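Local coordinates for cysteine synthase 3 (Entamoeba histolytica, PDB 6KR5), which makes cysteine by replacing the acetoxy group of O-acetylserine with sulfide, probably through a pyridoxal-phosphate aminoacrylate intermediate as in other O-acetylserine sulfhydrylases, at residues Glu19-Thr24 with Phe51-Ser56; Val46-Phe51 with Ile304-Cys309; Lys58-Phe63 with Ala167-Thr172; Asp261-Ala266 with Cys277-Gly282. One frame throughout, in Å; residues are numbered along the deposited sequence. Where two conformers were deposited one is given.

Contact 1. Residues Glu19-Thr24 with Phe51-Ser56; sequences ETIGGT and FNPMSS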
# COMPACT_ATOMS: atom_id res chain seq x y z
N GLU B 19 -2.36 14.20 -5.49
CA GLU B 19 -1.51 14.26 -6.67
C GLU B 19 -0.69 12.99 -6.87
O GLU B 19 -0.08 12.84 -7.94
CB GLU B 19 -0.58 15.47 -6.60
CG GLU B 19 -1.36 16.78 -6.65
CD GLU B 19 -0.51 17.99 -6.99
OE1 GLU B 19 0.72 17.94 -6.81
OE2 GLU B 19 -1.09 18.99 -7.46
N THR B 20 -0.63 12.10 -5.88
CA THR B 20 0.04 10.82 -6.06
C THR B 20 -0.88 9.73 -6.59
O THR B 20 -0.41 8.61 -6.82
CB THR B 20 0.67 10.31 -4.75
OG1 THR B 20 -0.34 9.87 -3.84
CG2 THR B 20 1.55 11.36 -4.09
N ILE B 21 -2.16 10.02 -6.78
CA ILE B 21 -3.09 9.01 -7.27
C ILE B 21 -2.76 8.66 -8.71
O ILE B 21 -2.44 9.54 -9.53
CB ILE B 21 -4.53 9.52 -7.15
CG1 ILE B 21 -4.91 9.65 -5.68
CG2 ILE B 21 -5.52 8.61 -7.88
CD1 ILE B 21 -6.28 10.29 -5.49
N GLY B 22 -2.86 7.37 -9.03
CA GLY B 22 -2.59 6.91 -10.37
C GLY B 22 -1.11 6.75 -10.68
O GLY B 22 -0.24 6.62 -9.80
N GLY B 23 -0.83 6.74 -11.98
CA GLY B 23 0.52 6.42 -12.44
C GLY B 23 1.07 5.15 -11.84
O GLY B 23 2.22 5.11 -11.41
N THR B 24 0.24 4.10 -11.79
CA THR B 24 0.61 2.86 -11.10
C THR B 24 1.46 1.95 -11.98
O THR B 24 1.42 2.04 -13.21
CB THR B 24 -0.65 2.12 -10.68
OG1 THR B 24 -1.46 1.87 -11.82
CG2 THR B 24 -1.44 2.95 -9.66
N PHE B 51 -0.84 0.44 -5.72
CA PHE B 51 0.14 1.51 -5.56
C PHE B 51 -0.49 2.88 -5.36
O PHE B 51 0.23 3.84 -5.09
CB PHE B 51 1.10 1.53 -6.75
CG PHE B 51 2.27 0.60 -6.59
CD1 PHE B 51 2.10 -0.76 -6.72
CD2 PHE B 51 3.53 1.09 -6.32
CE1 PHE B 51 3.18 -1.62 -6.57
CE2 PHE B 51 4.61 0.23 -6.17
CZ PHE B 51 4.42 -1.12 -6.30
N ASN B 52 -1.81 3.01 -5.48
CA ASN B 52 -2.46 4.25 -5.09
C ASN B 52 -2.25 4.51 -3.60
O ASN B 52 -2.01 3.57 -2.82
CB ASN B 52 -3.95 4.18 -5.43
CG ASN B 52 -4.20 4.36 -6.92
OD1 ASN B 52 -4.00 5.45 -7.46
ND2 ASN B 52 -4.63 3.29 -7.59
N PRO B 53 -2.32 5.77 -3.16
CA PRO B 53 -2.01 6.07 -1.74
C PRO B 53 -2.86 5.31 -0.74
O PRO B 53 -2.34 4.93 0.33
CB PRO B 53 -2.25 7.59 -1.65
CG PRO B 53 -2.99 7.97 -2.91
CD PRO B 53 -2.53 7.00 -3.95
N MET B 54 -4.15 5.08 -1.02
CA MET B 54 -4.94 4.21 -0.16
C MET B 54 -5.20 2.86 -0.82
O MET B 54 -6.13 2.14 -0.44
CB MET B 54 -6.24 4.91 0.26
CG MET B 54 -6.04 5.87 1.45
SD MET B 54 -5.15 5.17 2.87
CE MET B 54 -6.22 3.79 3.25
N SER B 55 -4.35 2.50 -1.78
CA SER B 55 -4.08 1.11 -2.14
C SER B 55 -5.24 0.42 -2.86
O SER B 55 -5.34 -0.81 -2.81
CB SER B 55 -3.65 0.30 -0.92
OG SER B 55 -2.52 0.92 -0.34
N SER B 56 -6.08 1.17 -3.55
CA SER B 56 -7.02 0.52 -4.46
C SER B 56 -7.35 1.44 -5.61
O SER B 56 -7.11 2.65 -5.57
CB SER B 56 -8.31 0.09 -3.77
OG SER B 56 -9.29 1.12 -3.83
O HOH W 1 1.65 5.12 -7.32

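Contact 2. Residues Val46-Phe51 with Ile304-Cys309; sequences VKLECF and IILPDC. With PLP (pyridoxal-5'-phosphate), chain D.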
# COMPACT_ATOMS: atom_id res chain seq x y z
N VAL B 46 0.58 -7.13 -15.24
CA VAL B 46 -0.40 -6.77 -14.21
C VAL B 46 -0.24 -5.31 -13.84
O VAL B 46 0.88 -4.83 -13.60
CB VAL B 46 -0.30 -7.69 -12.98
CG1 VAL B 46 -0.83 -9.07 -13.31
CG2 VAL B 46 1.13 -7.77 -12.43
N LYS B 47 -1.36 -4.59 -13.78
CA LYS B 47 -1.36 -3.18 -13.40
C LYS B 47 -1.77 -3.09 -11.93
O LYS B 47 -2.88 -3.50 -11.57
CB LYS B 47 -2.31 -2.37 -14.27
CG LYS B 47 -2.20 -0.87 -14.00
CD LYS B 47 -2.73 -0.03 -15.12
CE LYS B 47 -2.57 1.46 -14.81
NZ LYS B 47 -1.16 1.96 -14.75
N LEU B 48 -0.87 -2.57 -11.10
CA LEU B 48 -1.00 -2.71 -9.64
C LEU B 48 -1.66 -1.47 -9.05
O LEU B 48 -0.98 -0.52 -8.63
CB LEU B 48 0.37 -2.97 -9.03
CG LEU B 48 1.07 -4.13 -9.70
CD1 LEU B 48 2.40 -4.36 -9.02
CD2 LEU B 48 0.23 -5.36 -9.59
N GLU B 49 -2.99 -1.50 -8.97
CA GLU B 49 -3.71 -0.38 -8.39
C GLU B 49 -3.52 -0.30 -6.88
O GLU B 49 -3.92 0.69 -6.26
CB GLU B 49 -5.19 -0.46 -8.78
CG GLU B 49 -5.37 -0.26 -10.28
CD GLU B 49 -4.94 1.13 -10.72
OE1 GLU B 49 -5.49 2.10 -10.14
OE2 GLU B 49 -4.07 1.27 -11.62
N CYS B 50 -2.88 -1.30 -6.28
CA CYS B 50 -2.48 -1.19 -4.89
C CYS B 50 -1.46 -0.08 -4.66
O CYS B 50 -1.24 0.31 -3.50
CB CYS B 50 -1.91 -2.53 -4.44
SG CYS B 50 -1.43 -2.54 -2.73
N PHE B 51 -0.84 0.44 -5.72
CA PHE B 51 0.14 1.51 -5.56
C PHE B 51 -0.49 2.88 -5.36
O PHE B 51 0.23 3.84 -5.09
CB PHE B 51 1.10 1.53 -6.75
CG PHE B 51 2.27 0.60 -6.59
CD1 PHE B 51 2.10 -0.76 -6.72
CD2 PHE B 51 3.53 1.09 -6.32
CE1 PHE B 51 3.18 -1.62 -6.57
CE2 PHE B 51 4.61 0.23 -6.17
CZ PHE B 51 4.42 -1.12 -6.30
N ILE B 304 -3.69 -6.93 -17.22
CA ILE B 304 -4.68 -7.35 -16.23
C ILE B 304 -4.69 -6.31 -15.12
O ILE B 304 -3.65 -6.05 -14.50
CB ILE B 304 -4.34 -8.74 -15.67
CG1 ILE B 304 -4.08 -9.74 -16.81
CG2 ILE B 304 -5.46 -9.26 -14.77
CD1 ILE B 304 -3.68 -11.10 -16.29
N ILE B 305 -5.86 -5.75 -14.83
CA ILE B 305 -6.01 -4.82 -13.71
C ILE B 305 -6.04 -5.61 -12.42
O ILE B 305 -6.81 -6.57 -12.28
CB ILE B 305 -7.30 -4.00 -13.86
CG1 ILE B 305 -7.33 -3.25 -15.18
CG2 ILE B 305 -7.42 -3.02 -12.69
CD1 ILE B 305 -6.16 -2.28 -15.36
N LEU B 306 -5.20 -5.21 -11.45
CA LEU B 306 -5.25 -5.77 -10.10
C LEU B 306 -5.79 -4.70 -9.16
O LEU B 306 -5.05 -3.78 -8.79
CB LEU B 306 -3.86 -6.25 -9.64
CG LEU B 306 -3.11 -7.21 -10.58
CD1 LEU B 306 -2.00 -7.92 -9.80
CD2 LEU B 306 -4.03 -8.21 -11.20
N PRO B 307 -7.07 -4.75 -8.77
CA PRO B 307 -7.68 -3.58 -8.11
C PRO B 307 -7.17 -3.22 -6.72
O PRO B 307 -7.29 -2.04 -6.34
CB PRO B 307 -9.17 -3.95 -8.06
CG PRO B 307 -9.37 -4.86 -9.25
CD PRO B 307 -8.09 -5.69 -9.27
N ASP B 308 -6.66 -4.16 -5.92
CA ASP B 308 -6.20 -3.80 -4.58
C ASP B 308 -5.27 -4.89 -4.05
O ASP B 308 -4.92 -5.84 -4.77
CB ASP B 308 -7.37 -3.50 -3.61
CG ASP B 308 -8.16 -4.74 -3.18
OD1 ASP B 308 -7.90 -5.87 -3.65
OD2 ASP B 308 -9.09 -4.56 -2.35
N CYS B 309 -4.89 -4.76 -2.78
CA CYS B 309 -3.84 -5.56 -2.16
C CYS B 309 -4.43 -6.63 -1.24
O CYS B 309 -5.48 -6.44 -0.63
CB CYS B 309 -2.91 -4.65 -1.36
SG CYS B 309 -1.57 -5.53 -0.54
N1 PLP D . -11.99 -5.22 -7.06
C2 PLP D . -11.95 -4.32 -6.02
C2A PLP D . -11.21 -4.71 -4.78
C3 PLP D . -12.58 -3.10 -6.15
O3 PLP D . -12.52 -2.22 -5.10
C4 PLP D . -13.24 -2.77 -7.32
C4A PLP D . -14.01 -1.51 -7.44
O4A PLP D . -14.07 -0.72 -6.48
C5 PLP D . -13.28 -3.69 -8.37
C6 PLP D . -12.65 -4.91 -8.22
C5A PLP D . -14.03 -3.42 -9.65
O4P PLP D . -13.65 -2.25 -10.32
P PLP D . -14.81 -1.46 -11.08
O1P PLP D . -15.56 -2.45 -11.96
O2P PLP D . -15.73 -0.90 -10.04
O3P PLP D . -14.15 -0.40 -11.88
O HOH W 2 -2.65 -4.06 -7.12

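Contact 3. Residues Lys58-Phe63 with Ala167-Thr172; sequences KDRVGF and AAHVYT. With PLP (pyridoxal-5'-phosphate), chain D.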
# COMPACT_ATOMS: atom_id res chain seq x y z
N LYS B 58 -10.09 2.47 -6.35
CA LYS B 58 -11.11 3.45 -5.98
C LYS B 58 -10.53 4.79 -5.54
O LYS B 58 -11.29 5.76 -5.44
CB LYS B 58 -12.01 2.89 -4.88
CG LYS B 58 -12.78 1.65 -5.31
CD LYS B 58 -13.53 1.84 -6.62
CE LYS B 58 -14.61 0.79 -6.76
NZ LYS B 58 -14.12 -0.26 -7.69
N ASP B 59 -9.23 4.88 -5.28
CA ASP B 59 -8.62 6.20 -5.12
C ASP B 59 -8.92 7.07 -6.32
O ASP B 59 -9.22 8.27 -6.18
CB ASP B 59 -7.10 6.08 -4.96
CG ASP B 59 -6.66 5.62 -3.59
OD1 ASP B 59 -7.39 4.85 -2.93
OD2 ASP B 59 -5.55 6.03 -3.18
N ARG B 60 -8.82 6.50 -7.52
CA ARG B 60 -9.08 7.27 -8.73
C ARG B 60 -10.53 7.68 -8.81
O ARG B 60 -10.85 8.80 -9.23
CB ARG B 60 -8.74 6.44 -9.97
CG ARG B 60 -7.31 5.96 -10.08
CD ARG B 60 -7.22 5.13 -11.34
NE ARG B 60 -5.95 4.43 -11.52
CZ ARG B 60 -4.94 4.86 -12.25
NH1 ARG B 60 -4.99 6.04 -12.87
NH2 ARG B 60 -3.86 4.11 -12.39
N VAL B 61 -11.42 6.76 -8.42
CA VAL B 61 -12.86 6.95 -8.58
C VAL B 61 -13.37 7.98 -7.58
O VAL B 61 -14.10 8.91 -7.94
CB VAL B 61 -13.59 5.60 -8.41
CG1 VAL B 61 -15.11 5.81 -8.37
CG2 VAL B 61 -13.15 4.62 -9.51
N GLY B 62 -13.00 7.82 -6.30
CA GLY B 62 -13.44 8.79 -5.31
C GLY B 62 -12.91 10.17 -5.61
O GLY B 62 -13.63 11.17 -5.47
N PHE B 63 -11.65 10.24 -6.04
CA PHE B 63 -11.07 11.53 -6.41
C PHE B 63 -11.84 12.17 -7.55
O PHE B 63 -12.23 13.34 -7.46
CB PHE B 63 -9.61 11.36 -6.81
CG PHE B 63 -9.04 12.59 -7.44
CD1 PHE B 63 -8.67 13.67 -6.65
CD2 PHE B 63 -8.91 12.70 -8.81
CE1 PHE B 63 -8.15 14.82 -7.22
CE2 PHE B 63 -8.40 13.85 -9.38
CZ PHE B 63 -8.03 14.91 -8.59
N ALA B 167 -14.88 8.09 -16.12
CA ALA B 167 -13.95 9.08 -16.66
C ALA B 167 -12.60 9.08 -15.94
O ALA B 167 -11.60 9.52 -16.52
CB ALA B 167 -14.58 10.47 -16.58
N ALA B 168 -12.54 8.61 -14.69
CA ALA B 168 -11.25 8.51 -14.01
C ALA B 168 -10.26 7.67 -14.79
O ALA B 168 -9.04 7.84 -14.67
CB ALA B 168 -11.43 7.92 -12.61
N HIS B 169 -10.77 6.75 -15.60
CA HIS B 169 -9.92 5.77 -16.24
C HIS B 169 -9.38 6.24 -17.58
O HIS B 169 -8.71 5.47 -18.28
CB HIS B 169 -10.70 4.47 -16.37
CG HIS B 169 -10.98 3.87 -15.03
ND1 HIS B 169 -9.97 3.36 -14.24
CD2 HIS B 169 -12.12 3.75 -14.32
CE1 HIS B 169 -10.49 2.91 -13.11
NE2 HIS B 169 -11.79 3.14 -13.13
N VAL B 170 -9.61 7.51 -17.93
CA VAL B 170 -8.80 8.12 -18.98
C VAL B 170 -7.33 8.01 -18.60
O VAL B 170 -6.48 7.67 -19.43
CB VAL B 170 -9.22 9.58 -19.21
CG1 VAL B 170 -8.30 10.25 -20.22
CG2 VAL B 170 -10.66 9.64 -19.70
N TYR B 171 -7.03 8.22 -17.32
CA TYR B 171 -5.65 8.11 -16.85
C TYR B 171 -5.18 6.66 -16.84
O TYR B 171 -4.10 6.35 -17.34
CB TYR B 171 -5.53 8.73 -15.46
CG TYR B 171 -5.68 10.24 -15.45
CD1 TYR B 171 -6.93 10.84 -15.33
CD2 TYR B 171 -4.55 11.06 -15.53
CE1 TYR B 171 -7.05 12.22 -15.31
CE2 TYR B 171 -4.67 12.43 -15.51
CZ TYR B 171 -5.92 13.01 -15.40
OH TYR B 171 -6.02 14.38 -15.37
N THR B 172 -5.99 5.75 -16.29
CA THR B 172 -5.62 4.34 -16.28
C THR B 172 -5.28 3.86 -17.69
O THR B 172 -4.23 3.24 -17.91
CB THR B 172 -6.76 3.50 -15.69
OG1 THR B 172 -7.31 4.16 -14.54
CG2 THR B 172 -6.28 2.09 -15.31
N1 PLP D . -11.99 -5.22 -7.06
C2 PLP D . -11.95 -4.32 -6.02
C2A PLP D . -11.21 -4.71 -4.78
C3 PLP D . -12.58 -3.10 -6.15
O3 PLP D . -12.52 -2.22 -5.10
C4 PLP D . -13.24 -2.77 -7.32
C4A PLP D . -14.01 -1.51 -7.44
O4A PLP D . -14.07 -0.72 -6.48
C5 PLP D . -13.28 -3.69 -8.37
C6 PLP D . -12.65 -4.91 -8.22
C5A PLP D . -14.03 -3.42 -9.65
O4P PLP D . -13.65 -2.25 -10.32
P PLP D . -14.81 -1.46 -11.08
O1P PLP D . -15.56 -2.45 -11.96
O2P PLP D . -15.73 -0.90 -10.04
O3P PLP D . -14.15 -0.40 -11.88
O HOH W 3 -7.34 7.84 -12.88

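Contact 4. Residues Asp261-Ala266 with Cys277-Gly282; sequences DAWKMA and CGMSSG. With PLP (pyridoxal-5'-phosphate), chain D.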
# COMPACT_ATOMS: atom_id res chain seq x y z
N ASP B 261 -11.43 -20.60 -7.09
CA ASP B 261 -10.30 -20.46 -8.00
C ASP B 261 -9.68 -19.08 -7.91
O ASP B 261 -8.45 -18.93 -7.99
CB ASP B 261 -10.74 -20.74 -9.44
CG ASP B 261 -11.10 -22.20 -9.68
OD1 ASP B 261 -10.90 -23.03 -8.76
OD2 ASP B 261 -11.58 -22.51 -10.80
N ALA B 262 -10.51 -18.04 -7.74
CA ALA B 262 -9.96 -16.70 -7.55
C ALA B 262 -9.05 -16.65 -6.32
O ALA B 262 -7.96 -16.06 -6.36
CB ALA B 262 -11.10 -15.69 -7.42
N TRP B 263 -9.48 -17.26 -5.22
CA TRP B 263 -8.68 -17.25 -4.01
C TRP B 263 -7.39 -18.05 -4.20
O TRP B 263 -6.31 -17.61 -3.79
CB TRP B 263 -9.45 -17.84 -2.84
CG TRP B 263 -10.66 -17.08 -2.45
CD1 TRP B 263 -10.98 -15.79 -2.78
CD2 TRP B 263 -11.71 -17.57 -1.62
NE1 TRP B 263 -12.19 -15.45 -2.20
CE2 TRP B 263 -12.66 -16.52 -1.49
CE3 TRP B 263 -11.96 -18.79 -1.00
CZ2 TRP B 263 -13.82 -16.66 -0.74
CZ3 TRP B 263 -13.12 -18.93 -0.26
CH2 TRP B 263 -14.03 -17.88 -0.14
N LYS B 264 -7.51 -19.24 -4.79
CA LYS B 264 -6.32 -20.06 -5.04
C LYS B 264 -5.34 -19.33 -5.96
O LYS B 264 -4.13 -19.35 -5.72
CB LYS B 264 -6.74 -21.40 -5.64
CG LYS B 264 -5.57 -22.35 -5.85
CD LYS B 264 -6.02 -23.81 -5.91
CE LYS B 264 -6.80 -24.10 -7.17
NZ LYS B 264 -7.36 -25.48 -7.21
N MET B 265 -5.85 -18.68 -7.01
CA MET B 265 -4.97 -17.89 -7.88
C MET B 265 -4.25 -16.80 -7.10
O MET B 265 -3.04 -16.59 -7.29
CB MET B 265 -5.78 -17.28 -9.02
CG MET B 265 -4.89 -16.61 -10.06
SD MET B 265 -4.21 -17.83 -11.23
CE MET B 265 -2.49 -17.86 -10.74
N ALA B 266 -4.97 -16.08 -6.23
CA ALA B 266 -4.33 -15.01 -5.46
C ALA B 266 -3.21 -15.55 -4.59
O ALA B 266 -2.15 -14.92 -4.48
CB ALA B 266 -5.38 -14.29 -4.61
N CYS B 277 -1.78 -9.55 -4.08
CA CYS B 277 -2.95 -8.92 -4.66
C CYS B 277 -4.23 -9.44 -4.01
O CYS B 277 -4.25 -10.50 -3.38
CB CYS B 277 -2.99 -9.21 -6.16
SG CYS B 277 -3.12 -10.99 -6.60
N GLY B 278 -5.31 -8.69 -4.18
CA GLY B 278 -6.58 -9.01 -3.54
C GLY B 278 -7.36 -10.12 -4.24
O GLY B 278 -6.89 -10.77 -5.18
N MET B 279 -8.58 -10.35 -3.74
CA MET B 279 -9.39 -11.47 -4.24
C MET B 279 -9.80 -11.26 -5.70
O MET B 279 -9.72 -12.20 -6.52
CB MET B 279 -10.63 -11.66 -3.38
CG MET B 279 -10.32 -12.04 -1.95
SD MET B 279 -11.90 -12.21 -1.10
CE MET B 279 -11.36 -13.07 0.39
N SER B 280 -10.29 -10.06 -6.04
CA SER B 280 -10.70 -9.80 -7.42
C SER B 280 -9.50 -9.83 -8.36
O SER B 280 -9.65 -10.16 -9.55
CB SER B 280 -11.43 -8.45 -7.51
OG SER B 280 -10.55 -7.38 -7.21
N SER B 281 -8.31 -9.52 -7.84
CA SER B 281 -7.09 -9.63 -8.62
C SER B 281 -6.79 -11.09 -8.97
O SER B 281 -6.34 -11.38 -10.08
CB SER B 281 -5.93 -9.03 -7.84
OG SER B 281 -6.07 -7.63 -7.68
N GLY B 282 -7.02 -11.99 -8.03
CA GLY B 282 -6.91 -13.41 -8.33
C GLY B 282 -7.86 -13.84 -9.43
O GLY B 282 -7.49 -14.61 -10.32
N1 PLP D . -11.99 -5.22 -7.06
C2 PLP D . -11.95 -4.32 -6.02
C2A PLP D . -11.21 -4.71 -4.78
C3 PLP D . -12.58 -3.10 -6.15
O3 PLP D . -12.52 -2.22 -5.10
C4 PLP D . -13.24 -2.77 -7.32
C4A PLP D . -14.01 -1.51 -7.44
O4A PLP D . -14.07 -0.72 -6.48
C5 PLP D . -13.28 -3.69 -8.37
C6 PLP D . -12.65 -4.91 -8.22
C5A PLP D . -14.03 -3.42 -9.65
O4P PLP D . -13.65 -2.25 -10.32
P PLP D . -14.81 -1.46 -11.08
O1P PLP D . -15.56 -2.45 -11.96
O2P PLP D . -15.73 -0.90 -10.04
O3P PLP D . -14.15 -0.40 -11.88
O HOH W 4 -2.26 -12.43 -2.91

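Contact 1. Residues Glu19-Thr24 with Phe51-Ser56
The carboxamide of Asn-52 reaches from its own loop to the one before strand 26-28 and is turned by its first torsion (CG anti to the carbonyl carbon, chi1 -76°) so that its oxygen meets the backbone of Glu19-Thr24. OD1 accepts the N-H of Gly-22 at 2.7 Å. The donor lies nearly on the extended C=O axis, and the bond is fairly straight, with 162° at the hydrogen. Ile-21 crosses this amide at about a right angle and brings CG2 to within 3.5 Å of OD1, while the CG2 methyl of Thr-24 comes obliquely to the other end, 3.8 Å from ND2. ND2 itself is held by Glu-49 OE1, so the flip of the amide is defined at both ends. Next along the chain, the Pro-53 ring slides antiparallel past Thr-20, its CG 3.4 Å from Thr-20 OG1. The same CG meets CG1 of Ile-21 at 3.8 Å, again nearly perpendicular. Thr-20 OG1 spends its polarity on Ile-17 O, and Thr-24 OG1 on Glu-49. A water donates to Phe-51 O at 2.9 Å and, more weakly, to Gly-22 O. Asn-52 also opens a type I turn closed by Ser-55 N to Asn-52 O at 2.8 Å. This turn leads into helix 58-72, where Ser-56 OG caps Lys-58 N. Thr-20 and Phe-51 also pack on the second subunit, each against the other's counterpart there. Chemically, one buried amide satisfies a loop N-H with its oxygen and a carboxylate with its nitrogen, tying the loop ahead of strand 26-28 to the chain leading to the cofactor lysine.

Contact 2. Residues Val46-Phe51 with Ile304-Cys309
The pyridine ring of the cofactor has Pro-307 over one face, with CB 3.3 Å from N1, while the carboxylate of Asp-308 sits beside its methyl, OD2 3.2 Å from C2A and hydrogen-bonded to Tyr-313 OH and Asn-88 ND2. Both residues follow strand 301-306, which runs parallel to strand 43-48 in the mixed sheet of this fold type II pyridoxal-phosphate enzyme; the short axes differ by 27° in direction. The flat peptides bond edge to edge, each donor lying in the plane of the carbonyl it meets: Lys-47 N to Ile-304 O (2.8 Å, 171° at the hydrogen), Leu-306 N to Lys-47 O, and Glu-49 N to Leu-306 O (3.1 Å). On one side of the sheet Leu-306 crosses Val-46 obliquely and lies alongside Leu-48. Its CD1 is pressed to 3.4 Å from Leu-48 CD2, tighter than usual carbon contact. On the other side Lys-47 and Ile-305 run side by side, and the lysine reaches on to Glu-175. A water links Leu-306 O with Cys-50 N. Cys-50 and Cys-309 form a disulfide in this crystal and each has two conformers; in one such pair the sulfurs are 3.7 Å apart, too far for the bond, with Cys-50 SG 2.9 Å from Cys-309 CB.

Contact 3. Residues Lys58-Phe63 with Ala167-Thr172
Arg-60 crosses from helix 58-72 to the start of helix 169-179 on an extended chain. Its CG is anti to the carbonyl carbon, the run from CG to NE is straight, and chi4 of -97° then swings the guanidinium broadside. This brings Thr-172 OG1 over one face, 3.1 Å above the plane and offset to the rim, so that its 3.3 Å approach to NE is no hydrogen bond. The hydroxyl, with OG1 anti to the carbonyl carbon (chi1 -43°), instead pairs with His-169 ND1 at 2.8 Å. In the guanidinium plane, a water takes NH1 at 3.0 Å and donates to Ala-168 O at 2.5 Å. Ala-168 points its CB at the first helix, 3.5 Å from Arg-60 O, and Val-61 CG2 crosses obliquely to His-169 NE2 at 4.1 Å. NE of Arg-60 is salt-bridged to Glu-49 and NH2 to Glu-175. Two residues earlier, Lys-58, bent at chi2 and again at chi4 (-101°), turns off to the cofactor, where NZ lies 1.3 Å from PLP C4A, as in an internal aldimine. The aldehyde oxygen is modelled there too, overlapping the linkage, so the atoms probably describe a mixture of states. Two carboxylates and a water thus grip the guanidinium, the water in its plane, while the threonine over its face serves the histidine. The buried charge of Arg-60 is probably balanced by the two glutamates, and the helix that carries the Schiff-base lysine is thereby fixed against helix 169-179.

Contact 4. Residues Asp261-Ala266 with Cys277-Gly282
Helices 259-273 and 279-292 come close enough for backbone contact, with CA of Ala-266 and CA of Gly-282 4.2 Å apart and Gly-282 CA offering a C-H to Ala-262 O (3.5 Å, 150° at the hydrogen). Gly-282 has no side chain to hold the two backbones apart, and Ala-266 CB fits beside the first turn, against Gly-278 O. Met-265 sets CG anti to its backbone N and lays it 3.3 Å from Gly-282 O before the chain bends away toward Leu-286 and Leu-289. At the other end Trp-263 and Met-279 run side by side in the same direction. The methionine is extended beyond CG, which delivers SD obliquely to the indole, 4.4 Å from the centroid of the five-membered ring and 61° off its normal, a Met-aromatic contact. SD is 3.4 Å from NE1, but that N-H is used by Gly-233 O. A water donates to both Ala-266 O (2.9 Å) and Cys-277 O (2.8 Å), bridging helix 259-273 to the residues just before helix 279-292. Gly-278 is the N-cap of helix 279-292, its N bound by Asp-308 O. On the side of that helix away from Trp-263, Ser-280 OG donates to PLP N1 at 2.6 Å. A hydroxyl donor leaves N1 as acceptor, consistent with an unprotonated pyridine, as is usual in fold type II enzymes. The helix packed here against 259-273 thus carries the serine that probably keeps the pyridine neutral and so moderates its electron withdrawal.

Contacts 2, 3 and 4 each reach PLP from a different place: strand end and proline in contact 2, the Schiff-base lysine in contact 3, the N1 serine in contact 4. Contact 1 stands back, its Asn-52 side chain about 10 Å from the cofactor. It joins contact 2 through shared Phe-51 and contact 3 through Met-54 N to Asp-59 OD2 (2.7 Å). Contacts 2 and 3, with centres 13 Å apart, meet in the salt bridge of Glu-49 OE1 with Arg-60 NE (2.7 Å). Both contacts 3 and 4 nest inside the chain loop closed by contact 2, yet their centres are about 22 Å apart and they do not touch, lying on opposite sides of the chain's centre.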